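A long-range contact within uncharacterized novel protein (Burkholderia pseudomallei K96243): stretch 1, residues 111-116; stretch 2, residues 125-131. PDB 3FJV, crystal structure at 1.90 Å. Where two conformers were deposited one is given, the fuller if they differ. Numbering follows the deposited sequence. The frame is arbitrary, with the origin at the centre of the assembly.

Stretch 1 (111-116) IEDRVF
Stretch 2 125-131: VYAIADE

Two segments separated along one chain can be joined by very few direct hydrogen bonds and still fit closely, provided that side chains and water complete what the backbone begins. The contact between residues 111-116 and 125-131 illustrates the principle, burying 445 Å² in total.

The first stretch opens with a single 3-10 turn. Ile111 (phi/psi -59/-34, chi1 and chi2 both t) lies out of reach of the partner, but its carbonyl secures the turn: Arg114 N donates to Ile111 O at 2.9 Å. Glu112 (-59/-20) is the first residue to touch. Its CA-to-CB bond points toward the second stretch, and the p, m rotamer, with chi3 near 11°, places Glu112 CG 3.4 Å from Ala129 CB; the two CA atoms are 6.1 Å apart. Such an approach suits the small side chain of Ala129 (-104/142), which also points toward its partner. The carboxylate then meets one of like charge: Glu112 OE2 lies 4.2 Å from Asp130 OD2. A water lies between the two groups, donating to Glu112 OE2 at 3.0 Å and to Asp130 OD2 at 2.7 Å, although more acceptors than protons surround it once atoms elsewhere are counted. Asp130 adopts a left-handed backbone conformation (60/39) with chi1 m. The carbonyl of Glu112 is less fortunate: Glu112 O packs 3.8 Å from Ala127 CB and is buried without a polar partner.

Asp113 (-90/-9, chi1 m) directs its CA-to-CB bond away, yet its carboxylate returns far enough to use a second water. That water donates to Asp113 OD1 at 2.7 Å and accepts from Ala129 N at 2.8 Å, so it links side chain to backbone where no direct hydrogen bond forms. Asp113 O meets the edge of the Tyr126 ring, 3.5 Å from Tyr126 CD2. Arg114 (-112/5) also starts away, but three successive m torsions and chi4 near 180° bring its end back, with Arg114 NH2 3.7 Å from Tyr126 CE2.

At Val115 (-86/129, chi1 t) the chain becomes extended, and here the direct hydrogen bond of the contact forms: Ala127 N donates to Val115 O at 3.0 Å, nearly linear at 172°. Ala127 itself has phi/psi -63/141. The adjoining pair, Phe116 (-134/151) and Tyr126 (-83/140), is an antiparallel, non-hydrogen-bonded bridge with CA atoms 4.2 Å apart. Alongside it, Phe116 CA approaches Val125 O at 3.2 Å in a CA-H...O contact; the CA-to-CB bond of Val125 (-117/115, chi1 t) points away.

Both bridge side chains occupy the same face of the sheet. With Phe116 at chi1 p and chi2 near -85°, and Tyr126 at chi1 m and chi2 near 71°, Phe116 CB sits 3.7 Å from the Tyr126 ring centroid, merely 3° off the normal. The rings are oblique, their centroids 5.2 Å apart and planes inclined at 31°.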

ATOM      1  N   ILE A 111      -5.907   9.173  -9.157  1.00 16.34           N
ATOM      2  CA  ILE A 111      -7.380   9.115  -8.945  1.00 19.25           C
ATOM      3  C   ILE A 111      -7.842   9.744  -7.636  1.00 16.58           C
ATOM      4  O   ILE A 111      -8.921  10.327  -7.562  1.00 20.01           O
ATOM      5  CB  ILE A 111      -7.925   7.664  -9.069  1.00 17.01           C
ATOM      6  CG1 ILE A 111      -9.438   7.697  -9.256  1.00 18.57           C
ATOM      7  CG2 ILE A 111      -7.502   6.772  -7.878  1.00 18.10           C
ATOM      8  CD1 ILE A 111     -10.037   6.361  -9.708  1.00 23.52           C
ATOM      9  N   GLU A 112      -7.031   9.643  -6.597  1.00 18.47           N
ATOM     10  CA  GLU A 112      -7.370  10.236  -5.302  1.00 20.01           C
ATOM     11  C   GLU A 112      -7.586  11.752  -5.334  1.00 23.14           C
ATOM     12  O   GLU A 112      -8.202  12.293  -4.432  1.00 22.59           O
ATOM     13  CB  GLU A 112      -6.329   9.876  -4.253  1.00 22.07           C
ATOM     14  CG  GLU A 112      -4.934  10.512  -4.429  1.00 21.78           C
ATOM     15  CD  GLU A 112      -4.048   9.781  -5.460  1.00 27.28           C
ATOM     16  OE1 GLU A 112      -4.553   8.920  -6.185  1.00 24.39           O
ATOM     17  OE2 GLU A 112      -2.848  10.068  -5.535  1.00 24.03           O
ATOM     18  N   ASP A 113      -7.063  12.416  -6.371  1.00 21.77           N
ATOM     19  CA  ASP A 113      -7.222  13.858  -6.581  1.00 23.33           C
ATOM     20  C   ASP A 113      -8.466  14.196  -7.420  1.00 19.88           C
ATOM     21  O   ASP A 113      -8.780  15.362  -7.555  1.00 20.66           O
ATOM     22  CB  ASP A 113      -6.043  14.421  -7.418  1.00 21.39           C
ATOM     23  CG  ASP A 113      -4.706  14.120  -6.835  1.00 29.04           C
ATOM     24  OD1 ASP A 113      -4.586  14.132  -5.604  1.00 27.04           O
ATOM     25  OD2 ASP A 113      -3.741  13.949  -7.624  1.00 36.95           O
ATOM     26  N   ARG A 114      -9.137  13.190  -7.999  1.00 16.99           N
ATOM     27  CA  ARG A 114     -10.199  13.408  -9.005  1.00 16.49           C
ATOM     28  C   ARG A 114     -11.586  13.012  -8.507  1.00 17.66           C
ATOM     29  O   ARG A 114     -12.549  13.123  -9.233  1.00 19.02           O
ATOM     30  CB  ARG A 114      -9.881  12.646 -10.282  1.00 16.46           C
ATOM     31  CG  ARG A 114      -8.526  12.892 -10.881  1.00 19.87           C
ATOM     32  CD  ARG A 114      -8.153  14.346 -10.962  1.00 24.21           C
ATOM     33  NE  ARG A 114      -9.171  15.183 -11.603  1.00 20.52           N
ATOM     34  CZ  ARG A 114      -9.043  16.496 -11.780  1.00 26.32           C
ATOM     35  NH1 ARG A 114      -7.940  17.103 -11.410  1.00 27.39           N
ATOM     36  NH2 ARG A 114     -10.009  17.203 -12.367  1.00 25.46           N
ATOM     37  N   VAL A 115     -11.673  12.630  -7.234  1.00 19.27           N
ATOM     38  CA  VAL A 115     -12.937  12.346  -6.560  1.00 18.61           C
ATOM     39  C   VAL A 115     -13.478  13.645  -6.031  1.00 16.20           C
ATOM     40  O   VAL A 115     -12.804  14.368  -5.349  1.00 18.59           O
ATOM     41  CB  VAL A 115     -12.762  11.338  -5.385  1.00 18.27           C
ATOM     42  CG1 VAL A 115     -14.047  11.293  -4.497  1.00 20.32           C
ATOM     43  CG2 VAL A 115     -12.380   9.943  -5.933  1.00 18.39           C
ATOM     44  N   PHE A 116     -14.735  13.939  -6.328  1.00 16.85           N
ATOM     45  CA  PHE A 116     -15.370  15.185  -5.897  1.00 17.16           C
ATOM     46  C   PHE A 116     -16.744  14.998  -5.310  1.00 14.59           C
ATOM     47  O   PHE A 116     -17.476  14.074  -5.694  1.00 17.35           O
ATOM     48  CB  PHE A 116     -15.459  16.182  -7.049  1.00 18.12           C
ATOM     49  CG  PHE A 116     -16.352  15.742  -8.179  1.00 17.87           C
ATOM     50  CD1 PHE A 116     -15.863  14.931  -9.166  1.00 22.30           C
ATOM     51  CD2 PHE A 116     -17.675  16.151  -8.245  1.00 20.87           C
ATOM     52  CE1 PHE A 116     -16.645  14.520 -10.215  1.00 22.29           C
ATOM     53  CE2 PHE A 116     -18.489  15.721  -9.295  1.00 20.53           C
ATOM     54  CZ  PHE A 116     -17.958  14.901 -10.282  1.00 17.73           C
ATOM     55  N   VAL A 125     -16.572  20.092  -4.925  1.00 17.50           N
ATOM     56  CA  VAL A 125     -15.389  20.085  -4.055  1.00 17.81           C
ATOM     57  C   VAL A 125     -14.538  18.820  -4.284  1.00 16.14           C
ATOM     58  O   VAL A 125     -14.941  17.699  -4.006  1.00 18.12           O
ATOM     59  CB  VAL A 125     -15.756  20.236  -2.553  1.00 17.66           C
ATOM     60  CG1 VAL A 125     -14.485  19.929  -1.616  1.00 19.77           C
ATOM     61  CG2 VAL A 125     -16.339  21.629  -2.303  1.00 23.15           C
ATOM     62  N   TYR A 126     -13.326  19.030  -4.781  1.00 13.76           N
ATOM     63  CA  TYR A 126     -12.356  17.930  -5.007  1.00 15.25           C
ATOM     64  C   TYR A 126     -11.621  17.590  -3.719  1.00 18.00           C
ATOM     65  O   TYR A 126     -11.300  18.466  -2.925  1.00 15.54           O
ATOM     66  CB  TYR A 126     -11.386  18.242  -6.143  1.00 18.06           C
ATOM     67  CG  TYR A 126     -12.045  18.127  -7.499  1.00 18.51           C
ATOM     68  CD1 TYR A 126     -12.986  19.064  -7.918  1.00 26.91           C
ATOM     69  CD2 TYR A 126     -11.793  17.025  -8.328  1.00 18.65           C
ATOM     70  CE1 TYR A 126     -13.658  18.916  -9.150  1.00 28.10           C
ATOM     71  CE2 TYR A 126     -12.416  16.882  -9.564  1.00 18.18           C
ATOM     72  CZ  TYR A 126     -13.371  17.819  -9.962  1.00 26.91           C
ATOM     73  OH  TYR A 126     -14.011  17.684 -11.168  1.00 23.56           O
ATOM     74  N   ALA A 127     -11.408  16.288  -3.496  1.00 19.32           N
ATOM     75  CA  ALA A 127     -10.652  15.810  -2.366  1.00 19.14           C
ATOM     76  C   ALA A 127      -9.227  16.309  -2.450  1.00 18.06           C
ATOM     77  O   ALA A 127      -8.663  16.421  -3.533  1.00 16.57           O
ATOM     78  CB  ALA A 127     -10.661  14.264  -2.311  1.00 18.51           C
ATOM     79  N   ILE A 128      -8.684  16.672  -1.303  1.00 18.07           N
ATOM     80  CA  ILE A 128      -7.246  16.906  -1.150  0.50 19.35           C
ATOM     81  C   ILE A 128      -6.725  15.670  -0.456  1.00 16.76           C
ATOM     82  O   ILE A 128      -7.163  15.366   0.668  1.00 18.68           O
ATOM     83  CB  ILE A 128      -6.927  18.159  -0.294  0.50 21.19           C
ATOM     84  CG1 ILE A 128      -7.595  19.404  -0.886  0.50 23.30           C
ATOM     85  CG2 ILE A 128      -5.414  18.367  -0.201  0.50 20.01           C
ATOM     86  CD1 ILE A 128      -7.149  19.703  -2.298  0.50 21.16           C
ATOM     87  N   ALA A 129      -5.825  14.945  -1.126  1.00 17.03           N
ATOM     88  CA  ALA A 129      -5.374  13.618  -0.684  1.00 16.09           C
ATOM     89  C   ALA A 129      -3.999  13.569  -0.050  1.00 17.64           C
ATOM     90  O   ALA A 129      -3.078  14.264  -0.490  1.00 13.97           O
ATOM     91  CB  ALA A 129      -5.403  12.649  -1.882  1.00 16.14           C
ATOM     92  N   ASP A 130      -3.868  12.747   0.981  1.00 14.57           N
ATOM     93  CA  ASP A 130      -2.556  12.247   1.447  1.00 16.13           C
ATOM     94  C   ASP A 130      -1.603  13.357   1.889  1.00 18.77           C
ATOM     95  O   ASP A 130      -0.382  13.254   1.715  1.00 14.38           O
ATOM     96  CB  ASP A 130      -1.904  11.334   0.357  1.00 18.53           C
ATOM     97  CG  ASP A 130      -2.837  10.215  -0.115  1.00 21.62           C
ATOM     98  OD1 ASP A 130      -3.536   9.603   0.754  1.00 15.99           O
ATOM     99  OD2 ASP A 130      -2.853   9.958  -1.349  1.00 18.85           O
ATOM    100  N   GLU A 131      -2.146  14.375   2.561  1.00 16.62           N
ATOM    101  CA  GLU A 131      -1.322  15.501   3.000  1.00 16.25           C
ATOM    102  C   GLU A 131      -0.352  15.084   4.112  1.00 20.62           C
ATOM    103  O   GLU A 131       0.631  15.742   4.367  1.00 19.84           O
ATOM    104  CB  GLU A 131      -2.201  16.624   3.492  1.00 18.86           C
ATOM    105  CG  GLU A 131      -2.901  17.355   2.359  1.00 20.26           C
ATOM    106  CD  GLU A 131      -3.977  18.263   2.880  1.00 26.06           C
ATOM    107  OE1 GLU A 131      -5.009  17.733   3.410  1.00 23.67           O
ATOM    108  OE2 GLU A 131      -3.767  19.506   2.776  1.00 21.22           O
TER
HETATM  109  O   HOH W   1      -1.337  11.305  -3.204  1.00 31.86           O
HETATM  110  O   HOH W   2      -5.021  15.876  -3.607  1.00 33.38           O